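Local atomic coordinates of Mll5499 protein (Mesorhizobium loti, PDB entry 3BDE), a protein that is of unknown function but belongs to the Dabb family of stress-responsive alpha/beta barrel proteins and forms a homodimer with a ferredoxin-like fold. Residues I21-V26 with E110-P115; F27-A32 with P103-F108; V55-Q60 with S75-D80. All blocks are in the same frame, centred on the assembly; numbering follows the deposited sequence. Where two conformers were deposited one is given.

Contact 1 of 3, residues I21-V26 with E110-P115. With EDO (1,2-ethanediol), chain J; EDO (1,2-ethanediol), chain D.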
loop_
_atom_site.group_PDB
_atom_site.type_symbol
_atom_site.label_atom_id
_atom_site.label_comp_id
_atom_site.label_asym_id
_atom_site.label_seq_id
_atom_site.Cartn_x
_atom_site.Cartn_y
_atom_site.Cartn_z
ATOM N N ILE A 21 5.988 7.390 -8.852
ATOM C CA ILE A 21 6.036 7.095 -7.430
ATOM C C ILE A 21 4.600 6.978 -6.918
ATOM O O ILE A 21 3.794 7.889 -7.119
ATOM C CB ILE A 21 6.798 8.157 -6.592
ATOM C CG1 ILE A 21 8.224 8.353 -7.140
ATOM C CG2 ILE A 21 6.790 7.780 -5.051
ATOM C CD1 ILE A 21 9.032 9.412 -6.424
ATOM N N ARG A 22 4.300 5.859 -6.263
ATOM C CA ARG A 22 3.009 5.660 -5.622
ATOM C C ARG A 22 3.224 5.949 -4.140
ATOM O O ARG A 22 3.900 5.195 -3.455
ATOM C CB ARG A 22 2.493 4.261 -5.840
ATOM C CG ARG A 22 1.121 4.028 -5.278
ATOM C CD ARG A 22 0.684 2.634 -5.575
ATOM N NE ARG A 22 0.536 2.457 -7.010
ATOM C CZ ARG A 22 0.693 1.329 -7.698
ATOM N NH1 ARG A 22 1.040 0.182 -7.103
ATOM N NH2 ARG A 22 0.503 1.369 -9.013
ATOM N N HIS A 23 2.662 7.057 -3.680
ATOM C CA HIS A 23 2.761 7.500 -2.294
ATOM C C HIS A 23 1.538 7.024 -1.548
ATOM O O HIS A 23 0.383 7.293 -1.983
ATOM C CB HIS A 23 2.866 9.023 -2.226
ATOM C CG HIS A 23 2.727 9.591 -0.846
ATOM N ND1 HIS A 23 3.481 9.168 0.221
ATOM C CD2 HIS A 23 1.936 10.578 -0.376
ATOM C CE1 HIS A 23 3.144 9.856 1.295
ATOM N NE2 HIS A 23 2.196 10.709 0.961
ATOM N N THR A 24 1.765 6.281 -0.471
ATOM C CA THR A 24 0.649 5.838 0.361
ATOM C C THR A 24 0.892 6.074 1.823
ATOM O O THR A 24 2.051 6.078 2.288
ATOM C CB THR A 24 0.302 4.334 0.174
ATOM O OG1 THR A 24 1.189 3.511 0.950
ATOM C CG2 THR A 24 0.337 3.908 -1.309
ATOM N N VAL A 25 -0.208 6.265 2.558
ATOM C CA VAL A 25 -0.150 6.386 4.019
ATOM C C VAL A 25 -1.313 5.582 4.600
ATOM O O VAL A 25 -2.428 5.731 4.125
ATOM C CB VAL A 25 -0.151 7.883 4.478
ATOM C CG1 VAL A 25 -1.429 8.643 4.005
ATOM C CG2 VAL A 25 0.028 7.986 5.980
ATOM N N VAL A 26 -1.032 4.718 5.578
ATOM C CA VAL A 26 -2.049 3.924 6.276
ATOM C C VAL A 26 -2.149 4.570 7.662
ATOM O O VAL A 26 -1.121 4.897 8.257
ATOM C CB VAL A 26 -1.691 2.390 6.299
ATOM C CG1 VAL A 26 -0.555 2.073 7.253
ATOM C CG2 VAL A 26 -2.902 1.542 6.655
ATOM N N GLU A 110 3.976 5.465 6.470
ATOM C CA GLU A 110 4.100 5.916 5.096
ATOM C C GLU A 110 4.777 4.778 4.354
ATOM O O GLU A 110 5.790 4.279 4.818
ATOM C CB GLU A 110 4.962 7.170 4.967
ATOM C CG GLU A 110 4.295 8.453 5.368
ATOM C CD GLU A 110 5.140 9.679 5.013
ATOM O OE1 GLU A 110 5.558 9.802 3.836
ATOM O OE2 GLU A 110 5.368 10.529 5.910
ATOM N N ILE A 111 4.196 4.348 3.231
ATOM C CA ILE A 111 4.767 3.307 2.369
ATOM C C ILE A 111 4.702 3.843 0.928
ATOM O O ILE A 111 3.610 4.068 0.400
ATOM C CB ILE A 111 3.983 1.973 2.489
ATOM C CG1 ILE A 111 3.974 1.458 3.949
ATOM C CG2 ILE A 111 4.619 0.929 1.644
ATOM C CD1 ILE A 111 2.779 0.549 4.267
ATOM N N ASP A 112 5.869 4.119 0.353
ATOM C CA ASP A 112 6.014 4.684 -0.987
ATOM C C ASP A 112 6.633 3.639 -1.874
ATOM O O ASP A 112 7.576 2.946 -1.449
ATOM C CB ASP A 112 6.909 5.926 -0.962
ATOM C CG ASP A 112 6.321 7.088 -0.174
ATOM O OD1 ASP A 112 5.105 7.133 0.081
ATOM O OD2 ASP A 112 7.113 7.993 0.200
ATOM N N TYR A 113 6.162 3.573 -3.120
ATOM C CA TYR A 113 6.590 2.600 -4.062
ATOM C C TYR A 113 6.989 3.143 -5.410
ATOM O O TYR A 113 6.459 4.160 -5.870
ATOM C CB TYR A 113 5.474 1.610 -4.358
ATOM C CG TYR A 113 4.966 0.800 -3.212
ATOM C CD1 TYR A 113 5.762 -0.163 -2.623
ATOM C CD2 TYR A 113 3.636 0.907 -2.801
ATOM C CE1 TYR A 113 5.288 -0.967 -1.597
ATOM C CE2 TYR A 113 3.141 0.105 -1.802
ATOM C CZ TYR A 113 3.972 -0.842 -1.202
ATOM O OH TYR A 113 3.501 -1.638 -0.193
ATOM N N VAL A 114 7.925 2.428 -6.033
ATOM C CA VAL A 114 8.205 2.612 -7.455
ATOM C C VAL A 114 8.141 1.218 -8.112
ATOM O O VAL A 114 8.331 0.197 -7.424
ATOM C CB VAL A 114 9.544 3.281 -7.741
ATOM C CG1 VAL A 114 9.609 4.637 -7.122
ATOM C CG2 VAL A 114 10.732 2.399 -7.335
ATOM N N PRO A 115 7.866 1.153 -9.426
ATOM C CA PRO A 115 7.856 -0.147 -10.089
ATOM C C PRO A 115 9.212 -0.857 -9.976
ATOM O O PRO A 115 10.261 -0.203 -10.065
ATOM C CB PRO A 115 7.570 0.213 -11.564
ATOM C CG PRO A 115 6.950 1.560 -11.536
ATOM C CD PRO A 115 7.573 2.250 -10.376
HETATM C C1 EDO J . 0.019 0.758 0.502
HETATM O O1 EDO J . -0.054 1.249 1.845
HETATM C C2 EDO J . -0.076 -0.753 0.468
HETATM O O2 EDO J . 1.183 -1.374 0.724
HETATM C C1 EDO D . -1.006 13.528 3.659
HETATM O O1 EDO D . 0.096 14.218 4.256
HETATM C C2 EDO D . -0.504 12.388 2.795
HETATM O O2 EDO D . 0.343 12.954 1.794
#
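In the ferredoxin-like sheet, strands 21-26 and 110-115 run antiparallel, with H23 and D112 meeting as a non-hydrogen-bonded pair on the helix-covered face. The H23 ring lies alongside the D112 carboxylate, and its ND1 gives a nearly straight hydrogen bond to D112 OD1 (2.6 Å, 171°). ND1 meets OD1 on the syn side, somewhat out of the carboxylate plane, while OD1 itself lies close to the ring plane. With CG anti to the backbone N (chi1 170°), the H23 ring leans toward strand 110-115. At the far edge NE2 shares a hydrogen bond with O2 of a 1,2-ethanediol, 3.0 Å away, while the E110 carboxylate stands near CE1. D112 OD2 is held in turn by the hydroxyl of Y84, whose ring also meets that of H23.

On the other face T24 OG1 donates to I111 O at 2.5 Å, in the carbonyl plane and on a lone pair. Its chi1 of 81° tucks the hydroxyl between backbone N and carbonyl carbon, within range of that oxygen. The same OG1 accepts from O1 of a second ethanediol, whose O2 lies 2.5 Å from Y113 OH. R22 and Y113 exchange backbone bonds, R22 N reaching Y113 O at 2.8 Å. The chemistry thus differs by face: D112 holds ND1 of H23, the NE2 bond fixing the ring further in this crystal, while T24 and the Y113 hydroxyls of both subunits line a polar spot at the dimer interface. Both diols probably come from the crystallisation liquor.

Contact 2 of 3, residues F27-A32 with P103-F108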
loop_
_atom_site.group_PDB
_atom_site.type_symbol
_atom_site.label_atom_id
_atom_site.label_comp_id
_atom_site.label_asym_id
_atom_site.label_seq_id
_atom_site.Cartn_x
_atom_site.Cartn_y
_atom_site.Cartn_z
ATOM N N PHE A 27 -3.368 4.758 8.169
ATOM C CA PHE A 27 -3.525 5.482 9.433
ATOM C C PHE A 27 -4.792 5.209 10.209
ATOM O O PHE A 27 -5.748 4.618 9.694
ATOM C CB PHE A 27 -3.444 7.006 9.157
ATOM C CG PHE A 27 -4.563 7.541 8.282
ATOM C CD1 PHE A 27 -4.442 7.552 6.889
ATOM C CD2 PHE A 27 -5.728 8.081 8.849
ATOM C CE1 PHE A 27 -5.496 8.059 6.090
ATOM C CE2 PHE A 27 -6.764 8.585 8.060
ATOM C CZ PHE A 27 -6.649 8.569 6.687
ATOM N N THR A 28 -4.754 5.666 11.454
ATOM C CA THR A 28 -5.864 5.604 12.392
ATOM C C THR A 28 -5.993 7.010 12.966
ATOM O O THR A 28 -4.980 7.671 13.267
ATOM C CB THR A 28 -5.610 4.583 13.504
ATOM O OG1 THR A 28 -5.641 3.280 12.924
ATOM C CG2 THR A 28 -6.690 4.658 14.571
ATOM N N LEU A 29 -7.225 7.467 13.079
ATOM C CA LEU A 29 -7.502 8.797 13.630
ATOM C C LEU A 29 -7.810 8.659 15.123
ATOM O O LEU A 29 -8.148 7.587 15.585
ATOM C CB LEU A 29 -8.691 9.411 12.903
ATOM C CG LEU A 29 -8.551 9.598 11.394
ATOM C CD1 LEU A 29 -9.937 9.991 10.797
ATOM C CD2 LEU A 29 -7.499 10.641 11.152
ATOM N N LYS A 30 -7.706 9.764 15.854
ATOM C CA LYS A 30 -8.070 9.827 17.292
ATOM C C LYS A 30 -9.593 9.800 17.484
ATOM O O LYS A 30 -10.079 9.471 18.581
ATOM C CB LYS A 30 -7.511 11.107 17.934
ATOM C CG LYS A 30 -6.005 11.151 17.921
ATOM C CD LYS A 30 -5.464 12.423 18.456
ATOM C CE LYS A 30 -3.952 12.405 18.429
ATOM N NZ LYS A 30 -3.449 13.749 18.824
ATOM N N HIS A 31 -10.324 10.115 16.419
ATOM C CA HIS A 31 -11.784 10.208 16.437
ATOM C C HIS A 31 -12.432 8.850 16.505
ATOM O O HIS A 31 -11.875 7.862 16.022
ATOM C CB HIS A 31 -12.319 10.903 15.179
ATOM C CG HIS A 31 -11.659 12.209 14.875
ATOM N ND1 HIS A 31 -11.527 13.210 15.810
ATOM C CD2 HIS A 31 -11.117 12.689 13.731
ATOM C CE1 HIS A 31 -10.918 14.243 15.261
ATOM N NE2 HIS A 31 -10.659 13.951 14.002
ATOM N N ALA A 32 -13.643 8.835 17.058
ATOM C CA ALA A 32 -14.440 7.632 17.179
ATOM C C ALA A 32 -14.835 7.130 15.805
ATOM O O ALA A 32 -15.080 7.925 14.899
ATOM C CB ALA A 32 -15.722 7.905 18.023
ATOM N N PRO A 103 -2.753 17.133 14.552
ATOM C CA PRO A 103 -3.739 17.076 15.651
ATOM C C PRO A 103 -4.730 15.904 15.671
ATOM O O PRO A 103 -5.148 15.514 16.754
ATOM C CB PRO A 103 -4.523 18.393 15.503
ATOM C CG PRO A 103 -3.708 19.238 14.597
ATOM C CD PRO A 103 -2.973 18.318 13.710
ATOM N N GLU A 104 -5.083 15.345 14.515
ATOM C CA GLU A 104 -6.172 14.349 14.439
ATOM C C GLU A 104 -5.756 12.912 14.198
ATOM O O GLU A 104 -6.551 12.012 14.447
ATOM C CB GLU A 104 -7.178 14.773 13.378
ATOM C CG GLU A 104 -7.771 16.170 13.579
ATOM C CD GLU A 104 -8.788 16.533 12.517
ATOM O OE1 GLU A 104 -9.686 15.710 12.249
ATOM O OE2 GLU A 104 -8.716 17.664 11.982
ATOM N N VAL A 105 -4.539 12.689 13.706
ATOM C CA VAL A 105 -4.063 11.333 13.432
ATOM C C VAL A 105 -3.399 10.711 14.682
ATOM O O VAL A 105 -2.494 11.295 15.288
ATOM C CB VAL A 105 -3.128 11.285 12.194
ATOM C CG1 VAL A 105 -2.483 9.875 12.046
ATOM C CG2 VAL A 105 -3.911 11.657 10.956
ATOM N N GLU A 106 -3.871 9.524 15.060
ATOM C CA GLU A 106 -3.340 8.780 16.208
ATOM C C GLU A 106 -1.998 8.150 15.865
ATOM O O GLU A 106 -1.038 8.249 16.633
ATOM C CB GLU A 106 -4.340 7.691 16.654
ATOM C CG GLU A 106 -3.887 6.765 17.816
ATOM C CD GLU A 106 -3.526 7.516 19.087
ATOM O OE1 GLU A 106 -4.153 8.560 19.367
ATOM O OE2 GLU A 106 -2.631 7.047 19.819
ATOM N N LYS A 107 -1.967 7.449 14.734
ATOM C CA LYS A 107 -0.770 6.751 14.262
ATOM C C LYS A 107 -0.831 6.491 12.769
ATOM O O LYS A 107 -1.926 6.424 12.176
ATOM C CB LYS A 107 -0.621 5.412 14.991
ATOM C CG LYS A 107 -1.896 4.568 14.975
ATOM C CD LYS A 107 -1.665 3.188 15.510
ATOM C CE LYS A 107 -2.986 2.548 15.848
ATOM N NZ LYS A 107 -2.786 1.108 16.092
ATOM N N PHE A 108 0.343 6.308 12.167
ATOM C CA PHE A 108 0.409 6.064 10.731
ATOM C C PHE A 108 1.725 5.435 10.283
ATOM O O PHE A 108 2.705 5.393 11.032
ATOM C CB PHE A 108 0.155 7.383 9.949
ATOM C CG PHE A 108 1.296 8.371 10.003
ATOM C CD1 PHE A 108 1.411 9.274 11.070
ATOM C CD2 PHE A 108 2.234 8.445 8.975
ATOM C CE1 PHE A 108 2.488 10.205 11.126
ATOM C CE2 PHE A 108 3.311 9.393 9.034
ATOM C CZ PHE A 108 3.430 10.247 10.096
#
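The H31 ring meets the E104 carboxylate at its edge: NE2 donates to E104 OE1 at 2.7 Å, nearly straight (170°) and close to the ring plane. The carboxylate is turned 62° from the ring and takes the bond on the anti side of OE1, somewhat out of its own plane; its OE2 has a salt bridge to R100. The F27 ring has L29 CG at its edge and meets F74 and W101 edge-to-face, and F108 also meets W101 in this way. Between the two phenylalanines themselves, the contact is CB to CB at 3.7 Å, because both rings lead away from it.

A classic beta bulge sets the backbone here, with E106 and K107 both facing T28. T28 O takes a 2.8 Å bond from E106 N and a weak one from K107 N. Past the bulge V105 CG2 packs on L29 CD2, and K30 N donates a hydrogen bond to E104 O. The extended K30 side chain then runs back along the other segment until NZ reaches P103 O at 3.2 Å, from well above the carbonyl plane. Backbone carbonyls at the end of helix 91-104 are therefore gripped by K30, and the H31-E104 bond ties the loop after strand 21-29 to the same turn.

Contact 3 of 3, residues V55-Q60 with S75-D80. With EDO (1,2-ethanediol), chain F.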
loop_
_atom_site.group_PDB
_atom_site.type_symbol
_atom_site.label_atom_id
_atom_site.label_comp_id
_atom_site.label_asym_id
_atom_site.label_seq_id
_atom_site.Cartn_x
_atom_site.Cartn_y
_atom_site.Cartn_z
ATOM N N VAL A 55 -0.750 15.807 -8.171
ATOM C CA VAL A 55 -1.429 14.681 -7.509
ATOM C C VAL A 55 -2.303 13.985 -8.554
ATOM O O VAL A 55 -3.128 14.637 -9.187
ATOM C CB VAL A 55 -2.309 15.143 -6.314
ATOM C CG1 VAL A 55 -3.239 14.009 -5.763
ATOM C CG2 VAL A 55 -1.422 15.699 -5.217
ATOM N N THR A 56 -2.095 12.683 -8.737
ATOM C CA THR A 56 -2.927 11.889 -9.651
ATOM C C THR A 56 -3.463 10.653 -8.927
ATOM O O THR A 56 -2.817 10.116 -8.023
ATOM C CB THR A 56 -2.171 11.458 -10.924
ATOM O OG1 THR A 56 -1.191 10.472 -10.609
ATOM C CG2 THR A 56 -1.480 12.637 -11.575
ATOM N N HIS A 57 -4.655 10.226 -9.322
ATOM C CA HIS A 57 -5.287 9.008 -8.823
ATOM C C HIS A 57 -5.327 8.972 -7.295
ATOM O O HIS A 57 -5.000 7.950 -6.677
ATOM C CB HIS A 57 -4.572 7.772 -9.360
ATOM C CG HIS A 57 -4.451 7.733 -10.843
ATOM N ND1 HIS A 57 -5.549 7.708 -11.676
ATOM C CD2 HIS A 57 -3.365 7.704 -11.646
ATOM C CE1 HIS A 57 -5.140 7.670 -12.933
ATOM N NE2 HIS A 57 -3.819 7.661 -12.941
ATOM N N PHE A 58 -5.712 10.099 -6.697
ATOM C CA PHE A 58 -5.891 10.174 -5.252
ATOM C C PHE A 58 -7.074 9.264 -4.860
ATOM O O PHE A 58 -8.190 9.438 -5.380
ATOM C CB PHE A 58 -6.158 11.603 -4.796
ATOM C CG PHE A 58 -6.284 11.737 -3.302
ATOM C CD1 PHE A 58 -7.529 11.606 -2.688
ATOM C CD2 PHE A 58 -5.153 11.968 -2.507
ATOM C CE1 PHE A 58 -7.647 11.706 -1.303
ATOM C CE2 PHE A 58 -5.271 12.064 -1.122
ATOM C CZ PHE A 58 -6.532 11.939 -0.529
ATOM N N GLU A 59 -6.806 8.308 -3.963
ATOM C CA GLU A 59 -7.828 7.370 -3.493
ATOM C C GLU A 59 -7.857 7.288 -1.978
ATOM O O GLU A 59 -6.813 7.268 -1.336
ATOM C CB GLU A 59 -7.618 5.977 -4.094
ATOM C CG GLU A 59 -7.790 5.933 -5.603
ATOM C CD GLU A 59 -7.722 4.536 -6.208
ATOM O OE1 GLU A 59 -7.761 3.533 -5.465
ATOM O OE2 GLU A 59 -7.640 4.450 -7.449
ATOM N N GLN A 60 -9.076 7.256 -1.426
ATOM C CA GLN A 60 -9.276 7.060 0.001
ATOM C C GLN A 60 -9.722 5.626 0.130
ATOM O O GLN A 60 -10.641 5.181 -0.582
ATOM C CB GLN A 60 -10.300 8.013 0.566
ATOM C CG GLN A 60 -9.794 9.435 0.472
ATOM C CD GLN A 60 -10.713 10.396 1.131
ATOM O OE1 GLN A 60 -11.914 10.355 0.892
ATOM N NE2 GLN A 60 -10.152 11.314 1.956
ATOM N N SER A 75 -3.855 6.829 -1.001
ATOM C CA SER A 75 -2.950 6.436 -2.064
ATOM C C SER A 75 -3.023 7.474 -3.163
ATOM O O SER A 75 -4.088 8.004 -3.441
ATOM C CB SER A 75 -3.346 5.076 -2.617
ATOM O OG SER A 75 -2.480 4.685 -3.637
HETATM N N MSE A 76 -1.881 7.784 -3.759
HETATM C CA MSE A 76 -1.823 8.705 -4.916
HETATM C C MSE A 76 -0.534 8.416 -5.678
HETATM O O MSE A 76 0.414 7.844 -5.132
HETATM C CB MSE A 76 -1.886 10.170 -4.447
HETATM C CG MSE A 76 -0.647 10.643 -3.698
HETATM SE SE MSE A 76 -1.008 12.093 -2.483
HETATM C CE MSE A 76 -1.853 11.114 -1.008
ATOM N N GLU A 77 -0.456 8.944 -6.890
ATOM C CA GLU A 77 0.710 8.752 -7.752
ATOM C C GLU A 77 1.237 10.086 -8.269
ATOM O O GLU A 77 0.459 11.016 -8.535
ATOM C CB GLU A 77 0.350 7.848 -8.910
ATOM C CG GLU A 77 0.015 6.415 -8.410
ATOM C CD GLU A 77 -0.322 5.446 -9.516
ATOM O OE1 GLU A 77 -0.221 5.777 -10.708
ATOM O OE2 GLU A 77 -0.704 4.323 -9.184
ATOM N N PHE A 78 2.557 10.142 -8.375
ATOM C CA PHE A 78 3.300 11.304 -8.886
ATOM C C PHE A 78 4.120 10.826 -10.077
ATOM O O PHE A 78 4.591 9.678 -10.106
ATOM C CB PHE A 78 4.219 11.902 -7.802
ATOM C CG PHE A 78 3.473 12.414 -6.627
ATOM C CD1 PHE A 78 2.806 13.631 -6.704
ATOM C CD2 PHE A 78 3.395 11.668 -5.446
ATOM C CE1 PHE A 78 2.106 14.120 -5.658
ATOM C CE2 PHE A 78 2.661 12.142 -4.390
ATOM C CZ PHE A 78 2.019 13.373 -4.492
ATOM N N ALA A 79 4.248 11.698 -11.086
ATOM C CA ALA A 79 5.031 11.404 -12.281
ATOM C C ALA A 79 6.498 11.106 -11.945
ATOM O O ALA A 79 7.111 10.244 -12.574
ATOM C CB ALA A 79 4.960 12.565 -13.285
ATOM N N ASP A 80 7.043 11.809 -10.947
ATOM C CA ASP A 80 8.444 11.651 -10.536
ATOM C C ASP A 80 8.700 12.222 -9.149
ATOM O O ASP A 80 7.791 12.770 -8.543
ATOM C CB ASP A 80 9.392 12.274 -11.580
ATOM C CG ASP A 80 9.098 13.729 -11.874
ATOM O OD1 ASP A 80 8.367 14.384 -11.130
ATOM O OD2 ASP A 80 9.642 14.243 -12.867
HETATM C C1 EDO F . -5.766 11.437 -12.453
HETATM O O1 EDO F . -5.788 12.234 -11.276
HETATM C C2 EDO F . -7.211 11.262 -12.865
HETATM O O2 EDO F . -7.960 10.252 -12.152
HETATM O O HOH W 1 -3.831 5.638 -5.905
#
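F58 and M76, the latter a selenomethionine, lie side by side and point the same way, with the methyl CE of M76 3.5 Å from F58 CE2. The selenium sits at the edge of the ring, 5.4 Å from its centroid, a Met-aromatic contact. A bend at chi3 (77°) carries CE back toward the ring. V55 and F78 are likewise alongside each other, V55 CG2 approaching F78 CE1 at 3.9 Å. These side chains are on the face covered by helices: F58 packs against helix 36-50, while V55, M76 and F78 touch helix 81-88.

The side chains of T56, E59, S75 and E77 are turned to the other face. T56 OG1 donates to E77 O at 2.7 Å, from above the carbonyl plane, and that oxygen also accepts from T56 N, nearly along the C=O axis, so two donors grip it. The E77 carboxylate turns to R22, its salt-bridge partner, and that of E59, in one of its two conformers, to R22 of the second subunit. H57 crosses E77 obliquely, its ring 71° from the carboxylate plane, without a polar bond between them. C1 of an ethanediol, probably from the crystallisation liquor, lies over one face of that ring, and O1 of the same molecule accepts from H57 N.

Around H57 the register slips by one residue. T56 and E77 exchange backbone bonds before it, E59 and S75 after it, E59 N reaching S75 O at 2.8 Å. A water that donates to H57 O, 2.7 Å away, is also bonded to S75 OG. The arrangement is a beta hairpin of strands 58-63 and 72-78 in a ferredoxin-like fold, bulged at the corner just before the first strand and set at the edge of the subunit's own four-stranded sheet, where Q60 bonds to the second subunit.

All three contacts belong to one antiparallel sheet, ordered 58-63, 72-78, 21-29, 105-115. Contacts 1 and 2 occupy successive lengths of the same strand pair, their centres 19 Å apart, and join where V25 and V26 meet F108. Contact 3 lies beside contact 1 across the sheet, centres 9 Å apart, strands 21-29 and 72-78 being neighbours: H23 N lies 2.8 Å from M76 O, a probable hydrogen bond. Contacts 2 and 3 do not touch, their nearest atoms about 6 Å apart. Contacts 1 and 3 both reach the second subunit; contact 2 does not. No active site is known, and the ethanediols bound at contacts 1 and 3 are probably from the crystallisation liquor.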